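Local coordinates for protein phosphate transporter (Thermotoga maritima MSB8, PDB 6L85) that probably imports inorganic phosphate across the cell membrane, driven by the sodium ions that it binds, at residues Asn261-Val266 with Phe286-Leu291; Leu48-Ala53 with Gly292-Ser297; Ile5-Leu10 with Gly82-Leu87; Ile64-Val69 with Lys280-Pro285; Phe12-Ser17 with Ala89-Ile94. All blocks are in the same frame, centred on the assembly; numbering follows the deposited sequence.

Contact 1 (Asn261-Val266 with Phe286-Leu291); sequences NAAGPV and FLALLL. With LMT (dodecyl-beta-D-maltoside), chain O.
The Phe286 ring meets a bound dodecyl maltoside molecule. C1 of the detergent chain lies in the ring plane at the edge. C2 approaches obliquely, with C2 of the detergent 3.3 Å from Phe286 CZ. The ring takes no part in the helix contact itself. Packing by Glu201 of the second subunit also reaches Phe286. The two segments form a near-antiparallel helix pair, with axes 8.3 Å apart at an angle of 148°. Alanines make the close approach possible. The CA atoms of Ala263 and Ala288 are 5.0 Å apart. Ala263 CB sits 3.6 Å from the backbone O of Ala288 and 3.9 Å from Leu289 CD2. Val266 extends the contact along the helix. Its CG1, anti to the backbone N, rests against Leu291 CD2 at 4.1 Å, and the two side chains cross at about a right angle. Helix 260-275 is kinked where Pro265 N makes no bond to the preceding turn. Asn261 ND2 bonds to Thr106 OG1 and to Thr107 OG1. Thr107 belongs to a sodium site, which probably makes Asn261 a second-shell residue there. No hydrogen bond links the two helices. The pair is therefore held by close, largely buried apolar packing, with methyl groups set against the backbone.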
# COMPACT_ATOMS: atom_id res chain seq x y z
N ASN B 261 -2.56 -11.33 18.93
CA ASN B 261 -3.40 -12.01 19.92
C ASN B 261 -3.97 -13.31 19.39
O ASN B 261 -4.37 -14.18 20.19
CB ASN B 261 -4.53 -11.10 20.40
CG ASN B 261 -4.03 -9.77 20.91
OD1 ASN B 261 -2.84 -9.62 21.29
ND2 ASN B 261 -4.92 -8.80 20.96
N ALA B 262 -4.01 -13.48 18.07
CA ALA B 262 -4.37 -14.75 17.47
C ALA B 262 -3.18 -15.46 16.83
O ALA B 262 -3.08 -16.68 16.91
CB ALA B 262 -5.46 -14.56 16.42
N ALA B 263 -2.24 -14.70 16.26
CA ALA B 263 -1.13 -15.28 15.50
C ALA B 263 -0.02 -15.81 16.40
O ALA B 263 0.67 -16.76 16.01
CB ALA B 263 -0.57 -14.26 14.50
N GLY B 264 0.21 -15.19 17.57
CA GLY B 264 1.19 -15.69 18.51
C GLY B 264 0.89 -17.10 18.98
O GLY B 264 1.72 -18.00 18.84
N PRO B 265 -0.32 -17.34 19.51
CA PRO B 265 -0.63 -18.72 19.94
C PRO B 265 -0.58 -19.72 18.80
O PRO B 265 -0.01 -20.82 18.97
CB PRO B 265 -2.04 -18.59 20.55
CG PRO B 265 -2.10 -17.15 21.03
CD PRO B 265 -1.36 -16.38 19.94
N VAL B 266 -1.11 -19.34 17.63
CA VAL B 266 -1.06 -20.24 16.47
C VAL B 266 0.39 -20.51 16.07
O VAL B 266 0.76 -21.64 15.77
CB VAL B 266 -1.88 -19.67 15.29
CG1 VAL B 266 -1.65 -20.52 14.01
CG2 VAL B 266 -3.35 -19.59 15.63
N PHE B 286 4.47 -16.87 8.27
CA PHE B 286 3.56 -15.93 7.62
C PHE B 286 2.15 -16.48 7.55
O PHE B 286 1.19 -15.71 7.59
CB PHE B 286 4.08 -15.58 6.23
CG PHE B 286 4.63 -14.19 6.15
CD1 PHE B 286 3.82 -13.11 6.48
CD2 PHE B 286 5.95 -13.96 5.82
CE1 PHE B 286 4.31 -11.81 6.45
CE2 PHE B 286 6.45 -12.67 5.79
CZ PHE B 286 5.62 -11.59 6.11
N LEU B 287 2.00 -17.80 7.46
CA LEU B 287 0.68 -18.40 7.51
C LEU B 287 -0.09 -17.95 8.76
O LEU B 287 -1.29 -17.63 8.67
CB LEU B 287 0.81 -19.92 7.47
CG LEU B 287 -0.34 -20.75 6.90
CD1 LEU B 287 -1.05 -19.98 5.81
CD2 LEU B 287 0.19 -22.08 6.36
N ALA B 288 0.57 -17.91 9.93
CA ALA B 288 -0.07 -17.43 11.15
C ALA B 288 -0.58 -16.01 11.00
O ALA B 288 -1.70 -15.69 11.42
CB ALA B 288 0.89 -17.51 12.35
N LEU B 289 0.25 -15.13 10.45
CA LEU B 289 -0.15 -13.73 10.32
C LEU B 289 -1.27 -13.56 9.31
O LEU B 289 -2.15 -12.70 9.49
CB LEU B 289 1.05 -12.89 9.92
CG LEU B 289 2.14 -12.82 10.96
CD1 LEU B 289 3.37 -12.17 10.32
CD2 LEU B 289 1.64 -11.99 12.15
N LEU B 290 -1.26 -14.38 8.25
CA LEU B 290 -2.28 -14.29 7.21
C LEU B 290 -3.62 -14.77 7.73
O LEU B 290 -4.66 -14.15 7.47
CB LEU B 290 -1.86 -15.13 5.99
CG LEU B 290 -0.98 -14.52 4.91
CD1 LEU B 290 0.02 -13.60 5.46
CD2 LEU B 290 -0.28 -15.65 4.16
N LEU B 291 -3.61 -15.87 8.49
CA LEU B 291 -4.83 -16.37 9.13
C LEU B 291 -5.39 -15.34 10.10
O LEU B 291 -6.59 -15.04 10.08
CB LEU B 291 -4.54 -17.68 9.85
CG LEU B 291 -5.55 -18.25 10.86
CD1 LEU B 291 -6.75 -18.82 10.16
CD2 LEU B 291 -4.90 -19.33 11.75
C1' LMT O . 10.26 -9.69 5.36
C2' LMT O . 10.34 -10.85 6.34
C3' LMT O . 11.72 -11.15 6.89
C4' LMT O . 12.83 -10.83 5.91
C5' LMT O . 12.54 -9.50 5.23
C6' LMT O . 13.71 -9.08 4.37
O1' LMT O . 9.08 -9.88 4.57
O2' LMT O . 9.51 -10.57 7.45
O3' LMT O . 11.74 -12.53 7.20
O5' LMT O . 11.35 -9.63 4.46
O6' LMT O . 14.92 -9.18 5.11
C1 LMT O . 7.87 -9.31 5.11
C2 LMT O . 6.81 -9.37 3.98
C3 LMT O . 6.14 -7.98 3.87
C4 LMT O . 4.80 -8.21 3.16
C5 LMT O . 4.27 -6.83 2.70
C6 LMT O . 3.40 -7.09 1.46
C7 LMT O . 2.42 -5.90 1.32
C8 LMT O . 3.14 -4.76 0.56
C9 LMT O . 2.31 -3.46 0.76
C10 LMT O . 1.30 -3.31 -0.41
C11 LMT O . 0.81 -1.86 -0.44
C12 LMT O . -0.44 -1.74 -1.32

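Contact 2 (Leu48-Ala53 with Gly292-Ser297); sequences LEFLGA and GGIGIS
Helices 38-56 and 286-302 run antiparallel here and form a close helix pair with a small-xxx-small pattern, Gly293 and Ser297, on the contact face. The axes of the short segments approach to 8.4 Å, at an angle of 161°. The backbone packing centres on Gly293, whose CA is 4.5 Å from Phe50 CA. A CB on Gly293 would clash with Phe50 CD1. Ala53 CB fits in beside it, 4.1 Å from Gly293 CA. The aromatic packing comes from Phe50, with CG anti to the backbone N (chi1 170°). Gly293 C lies in the ring plane at the ring's edge. Ile294 CD1 comes obliquely to Phe50 CE1 at 3.5 Å, and the two side chains run alongside each other in the same direction. Beyond them, Phe50 also makes an edge-to-face stack with Phe209 of the second subunit, so this contact borders the dimer interface. The third group is mixed. The Glu49 chain is bent at chi2 (-81°) and crosses Ile296 at about a right angle, so that Ile296 CG2 touches CB, CG, CD and OE1. This carboxylate is buried, and its OE1 is hydrogen-bonded to His254 ND1. Ser297 OG is satisfied by Met46 O within the partner helix, which ties the two helices together by a polar bond just beyond 48-53. From that position Ser297 OG also packs 3.7 Å from Phe50 CB.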
# COMPACT_ATOMS: atom_id res chain seq x y z
N LEU B 48 -7.47 -2.42 5.72
CA LEU B 48 -6.40 -1.79 6.49
C LEU B 48 -5.93 -2.65 7.66
O LEU B 48 -4.72 -2.68 7.96
CB LEU B 48 -6.85 -0.41 6.97
CG LEU B 48 -6.54 0.81 6.08
CD1 LEU B 48 -5.05 0.96 5.77
CD2 LEU B 48 -7.34 0.74 4.80
N GLU B 49 -6.85 -3.36 8.34
CA GLU B 49 -6.47 -4.29 9.40
C GLU B 49 -5.56 -5.38 8.84
O GLU B 49 -4.52 -5.72 9.44
CB GLU B 49 -7.72 -4.94 10.01
CG GLU B 49 -8.70 -4.03 10.72
CD GLU B 49 -8.24 -3.72 12.13
OE1 GLU B 49 -7.42 -4.50 12.65
OE2 GLU B 49 -8.67 -2.69 12.70
N PHE B 50 -5.94 -5.96 7.70
CA PHE B 50 -5.14 -7.02 7.10
C PHE B 50 -3.78 -6.49 6.70
O PHE B 50 -2.76 -7.15 6.91
CB PHE B 50 -5.89 -7.64 5.91
CG PHE B 50 -5.06 -8.58 5.07
CD1 PHE B 50 -4.89 -9.91 5.44
CD2 PHE B 50 -4.43 -8.13 3.91
CE1 PHE B 50 -4.11 -10.77 4.66
CE2 PHE B 50 -3.65 -9.00 3.12
CZ PHE B 50 -3.50 -10.31 3.49
N LEU B 51 -3.73 -5.26 6.17
CA LEU B 51 -2.46 -4.68 5.75
C LEU B 51 -1.52 -4.45 6.93
O LEU B 51 -0.31 -4.72 6.83
CB LEU B 51 -2.72 -3.38 5.00
CG LEU B 51 -1.60 -2.83 4.14
CD1 LEU B 51 -1.37 -3.77 2.97
CD2 LEU B 51 -1.97 -1.43 3.66
N GLY B 52 -2.04 -3.92 8.04
CA GLY B 52 -1.21 -3.74 9.22
C GLY B 52 -0.74 -5.06 9.81
O GLY B 52 0.42 -5.20 10.19
N ALA B 53 -1.63 -6.06 9.86
CA ALA B 53 -1.25 -7.38 10.35
C ALA B 53 -0.09 -7.96 9.54
O ALA B 53 0.85 -8.54 10.10
CB ALA B 53 -2.45 -8.32 10.30
N GLY B 292 -4.52 -14.76 10.93
CA GLY B 292 -4.98 -13.73 11.85
C GLY B 292 -5.56 -12.53 11.12
O GLY B 292 -6.61 -12.01 11.50
N GLY B 293 -4.90 -12.09 10.04
CA GLY B 293 -5.40 -10.94 9.30
C GLY B 293 -6.75 -11.21 8.66
O GLY B 293 -7.68 -10.42 8.79
N ILE B 294 -6.88 -12.36 7.98
CA ILE B 294 -8.15 -12.72 7.34
C ILE B 294 -9.26 -12.80 8.39
O ILE B 294 -10.38 -12.34 8.16
CB ILE B 294 -8.06 -14.05 6.56
CG1 ILE B 294 -6.95 -14.03 5.50
CG2 ILE B 294 -9.37 -14.33 5.88
CD1 ILE B 294 -6.90 -12.80 4.76
N GLY B 295 -8.97 -13.45 9.53
CA GLY B 295 -10.00 -13.60 10.55
C GLY B 295 -10.44 -12.27 11.14
O GLY B 295 -11.63 -12.06 11.37
N ILE B 296 -9.49 -11.36 11.38
CA ILE B 296 -9.85 -10.02 11.84
C ILE B 296 -10.75 -9.32 10.82
O ILE B 296 -11.78 -8.74 11.17
CB ILE B 296 -8.58 -9.18 12.14
CG1 ILE B 296 -7.84 -9.70 13.37
CG2 ILE B 296 -8.93 -7.72 12.41
CD1 ILE B 296 -6.56 -8.91 13.66
N SER B 297 -10.37 -9.37 9.53
CA SER B 297 -11.18 -8.74 8.48
C SER B 297 -12.59 -9.31 8.45
O SER B 297 -13.59 -8.57 8.37
CB SER B 297 -10.51 -8.94 7.12
OG SER B 297 -9.39 -8.09 7.02

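Contact 3 (Ile5-Leu10 with Gly82-Leu87); sequences IIAGIL and GALSAL
This contact belongs to the pairing of two long transmembrane helices, 2-32 and 76-99, which run in the same direction. The short segments cross at 26° with their axes 10.2 Å apart, a wider spacing that leaves room for leucines between them. Leu84 carries the contact. Its CG is anti to the carbonyl carbon, and the two methyls split between partners. CD2 lies 3.8 Å from Ala7 CA and 4.0 Å from Ala7 CB, over the backbone of that small residue. CD1 meets Ile6 CG2 at 4.1 Å, with the two side chains crossing at about a right angle. Leu10 completes this group: its CD1 touches Leu84 CD2 at 4.1 Å, again in a right-angled crossing. One turn further along, Leu87 CD1 reaches Leu10 CB, also at 4.1 Å. The inner side is closed by helix 260-275, with Val269 against Ala7 and Leu84, and Pro265 against Leu87. Ile6 lies on the surface, where it may face lipid. No polar group bridges 5-10 and 82-87. Cohesion rests on dispersion between branched methyls, a chemistry suited to a membrane-embedded pair.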
# COMPACT_ATOMS: atom_id res chain seq x y z
N ILE B 5 -4.99 -28.32 12.22
CA ILE B 5 -6.34 -27.95 11.83
C ILE B 5 -7.07 -27.29 12.98
O ILE B 5 -7.77 -26.27 12.81
CB ILE B 5 -7.10 -29.19 11.32
CG1 ILE B 5 -6.50 -29.65 9.99
CG2 ILE B 5 -8.60 -28.90 11.21
CD1 ILE B 5 -6.61 -31.15 9.76
N ILE B 6 -6.94 -27.87 14.18
CA ILE B 6 -7.59 -27.29 15.36
C ILE B 6 -7.01 -25.92 15.66
O ILE B 6 -7.75 -24.99 16.01
CB ILE B 6 -7.47 -28.25 16.56
CG1 ILE B 6 -8.41 -29.45 16.36
CG2 ILE B 6 -7.81 -27.56 17.87
CD1 ILE B 6 -8.09 -30.62 17.27
N ALA B 7 -5.69 -25.76 15.52
CA ALA B 7 -5.07 -24.46 15.70
C ALA B 7 -5.61 -23.45 14.68
O ALA B 7 -5.87 -22.30 15.03
CB ALA B 7 -3.55 -24.57 15.58
N GLY B 8 -5.75 -23.87 13.43
CA GLY B 8 -6.29 -22.96 12.43
C GLY B 8 -7.69 -22.51 12.78
O GLY B 8 -8.01 -21.32 12.71
N ILE B 9 -8.53 -23.44 13.22
CA ILE B 9 -9.91 -23.09 13.54
C ILE B 9 -9.96 -22.16 14.74
O ILE B 9 -10.64 -21.12 14.71
CB ILE B 9 -10.74 -24.37 13.77
CG1 ILE B 9 -11.06 -25.04 12.44
CG2 ILE B 9 -12.03 -24.06 14.53
CD1 ILE B 9 -11.21 -26.53 12.56
N LEU B 10 -9.22 -22.50 15.80
CA LEU B 10 -9.25 -21.70 17.02
C LEU B 10 -8.63 -20.32 16.80
O LEU B 10 -9.15 -19.31 17.29
CB LEU B 10 -8.54 -22.47 18.14
CG LEU B 10 -9.33 -23.68 18.65
CD1 LEU B 10 -8.54 -24.46 19.73
CD2 LEU B 10 -10.68 -23.23 19.20
N GLY B 82 -1.38 -25.43 25.76
CA GLY B 82 -1.66 -24.19 26.45
C GLY B 82 -2.06 -23.07 25.51
O GLY B 82 -2.97 -22.28 25.81
N ALA B 83 -1.36 -22.96 24.37
CA ALA B 83 -1.72 -21.96 23.37
C ALA B 83 -3.16 -22.16 22.92
O ALA B 83 -3.95 -21.21 22.89
CB ALA B 83 -0.76 -22.03 22.18
N LEU B 84 -3.53 -23.41 22.63
CA LEU B 84 -4.91 -23.67 22.27
C LEU B 84 -5.88 -23.29 23.38
O LEU B 84 -6.93 -22.68 23.12
CB LEU B 84 -5.09 -25.14 21.89
CG LEU B 84 -4.27 -25.62 20.70
CD1 LEU B 84 -4.67 -27.05 20.41
CD2 LEU B 84 -4.48 -24.74 19.47
N SER B 85 -5.54 -23.63 24.63
CA SER B 85 -6.41 -23.31 25.77
C SER B 85 -6.63 -21.82 25.89
O SER B 85 -7.76 -21.36 26.09
CB SER B 85 -5.82 -23.87 27.07
OG SER B 85 -5.90 -25.29 27.08
N ALA B 86 -5.56 -21.04 25.77
CA ALA B 86 -5.65 -19.58 25.81
C ALA B 86 -6.55 -19.05 24.69
O ALA B 86 -7.38 -18.16 24.92
CB ALA B 86 -4.25 -18.97 25.73
N LEU B 87 -6.38 -19.57 23.47
CA LEU B 87 -7.23 -19.12 22.35
C LEU B 87 -8.70 -19.40 22.65
O LEU B 87 -9.55 -18.51 22.49
CB LEU B 87 -6.82 -19.81 21.04
CG LEU B 87 -5.56 -19.35 20.27
CD1 LEU B 87 -5.22 -20.32 19.15
CD2 LEU B 87 -5.67 -17.91 19.70

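Contact 4 (Ile64-Val69 with Lys280-Pro285); sequences IVKGIV and KTVEIP
Lys66 NZ donates a hydrogen bond of 3.2 Å to Lys280 O, joining segment 64-69 to the irregular segment 280-285. The donor sits above the carbonyl plane, 39° out of it, with a C=O...N angle of 127°. A second carbonyl, Pro279 O, also accepts from NZ, so two backbone oxygens grip the ammonium group. Lys66 CE packs 3.5 Å from Val282 CG2, tip to tip. The torsions set this up: CG takes the crowded position between backbone N and carbonyl carbon, and the chain bends at chi3. A leucine here would probably lose both carbonyl bonds and leave the 280-285 segment less firmly tied down. Next to the lysine lies an apolar patch. Val65 CG1 faces Val282 CG1 at 4.2 Å, and Val65 CG2 meets Ile284 CD1 at 4.0 Å as the two side chains pass in opposite directions. Ile284 also touches Ser61 and Gln62 of helix 58-66. Further out, Asn128 ND2 bonds to Lys66 O and Val282 rests on Ile271. The 280-285 segment links helix 260-275 to helix 286-302, which starts after the N-cap residue Pro285, and it lies against helix 58-66.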
# COMPACT_ATOMS: atom_id res chain seq x y z
N ILE B 64 4.09 -12.31 22.28
CA ILE B 64 3.07 -13.26 22.74
C ILE B 64 3.65 -14.67 22.80
O ILE B 64 3.31 -15.45 23.70
CB ILE B 64 1.82 -13.19 21.84
CG1 ILE B 64 1.18 -11.80 21.94
CG2 ILE B 64 0.81 -14.29 22.20
CD1 ILE B 64 0.75 -11.40 23.34
N VAL B 65 4.53 -15.03 21.86
CA VAL B 65 5.04 -16.40 21.86
C VAL B 65 5.97 -16.65 23.07
O VAL B 65 5.87 -17.69 23.73
CB VAL B 65 5.72 -16.74 20.52
CG1 VAL B 65 6.54 -18.01 20.64
CG2 VAL B 65 4.66 -16.92 19.42
N LYS B 66 6.86 -15.71 23.40
CA LYS B 66 7.76 -16.02 24.52
C LYS B 66 7.87 -14.94 25.59
O LYS B 66 8.84 -14.95 26.36
CB LYS B 66 9.15 -16.38 24.00
CG LYS B 66 9.82 -15.31 23.17
CD LYS B 66 11.24 -15.74 22.83
CE LYS B 66 11.32 -17.25 22.56
NZ LYS B 66 12.70 -17.79 22.72
N GLY B 67 6.90 -14.05 25.74
CA GLY B 67 7.03 -12.98 26.72
C GLY B 67 6.13 -13.12 27.93
O GLY B 67 6.26 -12.38 28.90
N ILE B 68 5.21 -14.09 27.88
CA ILE B 68 4.26 -14.34 28.97
C ILE B 68 4.57 -15.65 29.68
O ILE B 68 4.75 -15.68 30.90
CB ILE B 68 2.81 -14.32 28.46
CG1 ILE B 68 2.61 -13.20 27.44
CG2 ILE B 68 1.82 -14.19 29.63
CD1 ILE B 68 1.30 -13.32 26.70
N VAL B 69 4.56 -16.75 28.95
CA VAL B 69 4.93 -18.05 29.49
C VAL B 69 6.44 -18.18 29.43
O VAL B 69 7.08 -17.72 28.48
CB VAL B 69 4.22 -19.18 28.71
CG1 VAL B 69 4.60 -20.54 29.25
CG2 VAL B 69 2.72 -18.99 28.77
N LYS B 280 15.88 -20.14 19.89
CA LYS B 280 16.38 -18.92 20.52
C LYS B 280 15.66 -17.71 19.95
O LYS B 280 14.99 -16.95 20.67
CB LYS B 280 17.89 -18.80 20.29
CG LYS B 280 18.66 -20.13 20.40
CD LYS B 280 20.15 -19.99 20.02
CE LYS B 280 20.62 -21.10 19.07
NZ LYS B 280 21.46 -20.56 17.95
N THR B 281 15.78 -17.52 18.65
CA THR B 281 15.10 -16.44 17.94
C THR B 281 13.90 -17.02 17.19
O THR B 281 14.05 -17.93 16.36
CB THR B 281 16.09 -15.75 16.99
OG1 THR B 281 16.25 -16.54 15.81
CG2 THR B 281 17.46 -15.62 17.66
N VAL B 282 12.71 -16.50 17.49
CA VAL B 282 11.46 -16.99 16.93
C VAL B 282 11.18 -16.30 15.60
O VAL B 282 11.25 -15.07 15.50
CB VAL B 282 10.30 -16.77 17.91
CG1 VAL B 282 8.96 -17.12 17.27
CG2 VAL B 282 10.52 -17.57 19.18
N GLU B 283 10.86 -17.08 14.57
CA GLU B 283 10.38 -16.54 13.31
C GLU B 283 8.89 -16.87 13.19
O GLU B 283 8.51 -18.05 13.23
CB GLU B 283 11.16 -17.12 12.13
CG GLU B 283 12.63 -17.34 12.42
CD GLU B 283 13.22 -18.50 11.61
OE1 GLU B 283 12.52 -19.53 11.44
OE2 GLU B 283 14.38 -18.37 11.16
N ILE B 284 8.06 -15.84 13.10
CA ILE B 284 6.61 -16.05 13.01
C ILE B 284 6.24 -16.52 11.61
O ILE B 284 6.48 -15.78 10.63
CB ILE B 284 5.83 -14.77 13.38
CG1 ILE B 284 6.19 -14.32 14.80
CG2 ILE B 284 4.32 -15.03 13.26
CD1 ILE B 284 5.62 -15.25 15.87
N PRO B 285 5.68 -17.72 11.46
CA PRO B 285 5.29 -18.20 10.12
C PRO B 285 4.22 -17.30 9.51
O PRO B 285 3.20 -17.00 10.14
CB PRO B 285 4.76 -19.61 10.39
CG PRO B 285 5.27 -19.99 11.76
CD PRO B 285 5.34 -18.68 12.52

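Contact 5 (Phe12-Ser17 with Ala89-Ile94); sequences FIMAFS and AASFWI
The tight part lies around Ser91, whose OG comes within 3.0 Å of Met14 CA and 3.2 Å of Met14 CB. Ser91 OG makes no hydrogen bond to 12-17; it bonds back to Leu87 O in its own helix. The small Ser91 lets the backbones close in, with Met14 CA and Ser91 CA 4.8 Å apart. The Met14 chain bends at chi2 (73°), which lays SD 3.7 Å from Ala90 CB. A turn further on, Ser17 OG bonds to Met14 O at 2.8 Å, in the carbonyl plane on a lone pair. This holds Ser17 OG beside Ile94 CG2, at 3.4 Å. An alanine here would probably lose that bond to the preceding turn and loosen the packing against Ile94. The two segments belong to helices 2-32 and 76-99, which run in the same direction and cross here at 33°, packed more closely than nearer their N-termini. Ile94 also touches Thr106 and Ser109, and its side chain lies about 7 Å from a bound sodium ion. The loose side begins at Ile13. Its CG2 touches Ser91 CB at 4.0 Å, while the far end of the side chain leads away.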
# COMPACT_ATOMS: atom_id res chain seq x y z
N PHE B 12 -8.56 -18.78 13.98
CA PHE B 12 -9.50 -18.03 13.17
C PHE B 12 -10.61 -17.44 14.04
O PHE B 12 -11.00 -16.29 13.87
CB PHE B 12 -10.10 -18.91 12.07
CG PHE B 12 -11.09 -18.18 11.24
CD1 PHE B 12 -10.68 -17.45 10.14
CD2 PHE B 12 -12.43 -18.16 11.61
CE1 PHE B 12 -11.59 -16.74 9.40
CE2 PHE B 12 -13.34 -17.44 10.88
CZ PHE B 12 -12.93 -16.73 9.77
N ILE B 13 -11.15 -18.24 14.96
CA ILE B 13 -12.23 -17.75 15.82
C ILE B 13 -11.73 -16.59 16.69
O ILE B 13 -12.42 -15.57 16.86
CB ILE B 13 -12.79 -18.91 16.65
CG1 ILE B 13 -13.50 -19.91 15.73
CG2 ILE B 13 -13.70 -18.39 17.76
CD1 ILE B 13 -14.05 -21.14 16.47
N MET B 14 -10.54 -16.73 17.27
CA MET B 14 -9.98 -15.64 18.05
C MET B 14 -9.82 -14.38 17.20
O MET B 14 -10.17 -13.28 17.65
CB MET B 14 -8.64 -16.09 18.63
CG MET B 14 -7.93 -15.02 19.38
SD MET B 14 -8.70 -14.70 20.98
CE MET B 14 -7.80 -13.25 21.48
N ALA B 15 -9.27 -14.51 15.98
CA ALA B 15 -9.06 -13.35 15.11
C ALA B 15 -10.39 -12.69 14.74
O ALA B 15 -10.52 -11.45 14.75
CB ALA B 15 -8.30 -13.80 13.86
N PHE B 16 -11.39 -13.52 14.41
CA PHE B 16 -12.74 -13.04 14.15
C PHE B 16 -13.27 -12.22 15.32
O PHE B 16 -13.84 -11.13 15.13
CB PHE B 16 -13.64 -14.25 13.86
CG PHE B 16 -15.02 -13.88 13.41
CD1 PHE B 16 -16.00 -13.56 14.32
CD2 PHE B 16 -15.33 -13.86 12.05
CE1 PHE B 16 -17.28 -13.21 13.91
CE2 PHE B 16 -16.61 -13.51 11.63
CZ PHE B 16 -17.58 -13.18 12.57
N SER B 17 -13.07 -12.72 16.56
CA SER B 17 -13.57 -12.01 17.74
C SER B 17 -12.85 -10.68 17.94
O SER B 17 -13.48 -9.69 18.34
CB SER B 17 -13.46 -12.93 18.97
OG SER B 17 -12.19 -12.87 19.60
N ALA B 89 -10.20 -19.77 25.55
CA ALA B 89 -10.72 -19.00 26.68
C ALA B 89 -10.92 -17.54 26.32
O ALA B 89 -11.96 -16.93 26.64
CB ALA B 89 -9.78 -19.12 27.90
N ALA B 90 -9.90 -16.94 25.68
CA ALA B 90 -9.99 -15.55 25.27
C ALA B 90 -11.12 -15.35 24.27
O ALA B 90 -11.93 -14.43 24.42
CB ALA B 90 -8.66 -15.06 24.71
N SER B 91 -11.20 -16.21 23.25
CA SER B 91 -12.27 -16.10 22.26
C SER B 91 -13.63 -16.11 22.93
O SER B 91 -14.51 -15.31 22.59
CB SER B 91 -12.20 -17.26 21.27
OG SER B 91 -11.05 -17.13 20.47
N PHE B 92 -13.81 -17.05 23.87
CA PHE B 92 -15.08 -17.16 24.57
C PHE B 92 -15.46 -15.84 25.23
O PHE B 92 -16.57 -15.32 25.03
CB PHE B 92 -15.01 -18.27 25.62
CG PHE B 92 -16.27 -18.44 26.39
CD1 PHE B 92 -17.35 -19.11 25.82
CD2 PHE B 92 -16.42 -17.89 27.65
CE1 PHE B 92 -18.54 -19.24 26.50
CE2 PHE B 92 -17.62 -18.02 28.34
CZ PHE B 92 -18.67 -18.70 27.78
N TRP B 93 -14.55 -15.28 26.03
CA TRP B 93 -14.93 -14.06 26.74
C TRP B 93 -15.07 -12.86 25.80
O TRP B 93 -15.95 -12.01 26.00
CB TRP B 93 -13.95 -13.80 27.89
CG TRP B 93 -14.23 -14.78 28.96
CD1 TRP B 93 -13.47 -15.88 29.29
CD2 TRP B 93 -15.39 -14.82 29.79
NE1 TRP B 93 -14.08 -16.57 30.30
CE2 TRP B 93 -15.26 -15.95 30.63
CE3 TRP B 93 -16.52 -14.01 29.93
CZ2 TRP B 93 -16.21 -16.28 31.59
CZ3 TRP B 93 -17.47 -14.34 30.88
CH2 TRP B 93 -17.31 -15.47 31.70
N ILE B 94 -14.22 -12.77 24.76
CA ILE B 94 -14.36 -11.68 23.80
C ILE B 94 -15.73 -11.74 23.14
O ILE B 94 -16.41 -10.72 22.98
CB ILE B 94 -13.26 -11.70 22.72
CG1 ILE B 94 -11.82 -11.70 23.29
CG2 ILE B 94 -13.46 -10.52 21.76
CD1 ILE B 94 -11.52 -10.50 24.10

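In the fold
Contacts 3 and 5 are successive parts of one helix pair, 2-32 with 76-99, and their centres are 10 Å apart. Along the chain both close before contact 1 opens. Contacts 1 and 2 share helix 286-302 and are likewise 10 Å apart. Contact 1 is nested inside the chain loop closed by contact 2. Contact 4 crosses contact 1 along the chain and joins helix 58-66 to the linker into helix 286-302. Contact 1 touches the other four: Pro265 packs on Leu87 of contact 3, and Ala262 on Met14 of contact 5. Helices from the first hundred residues thus clasp helices from 260 to 302, while contacts 1 and 2 also reach the second subunit.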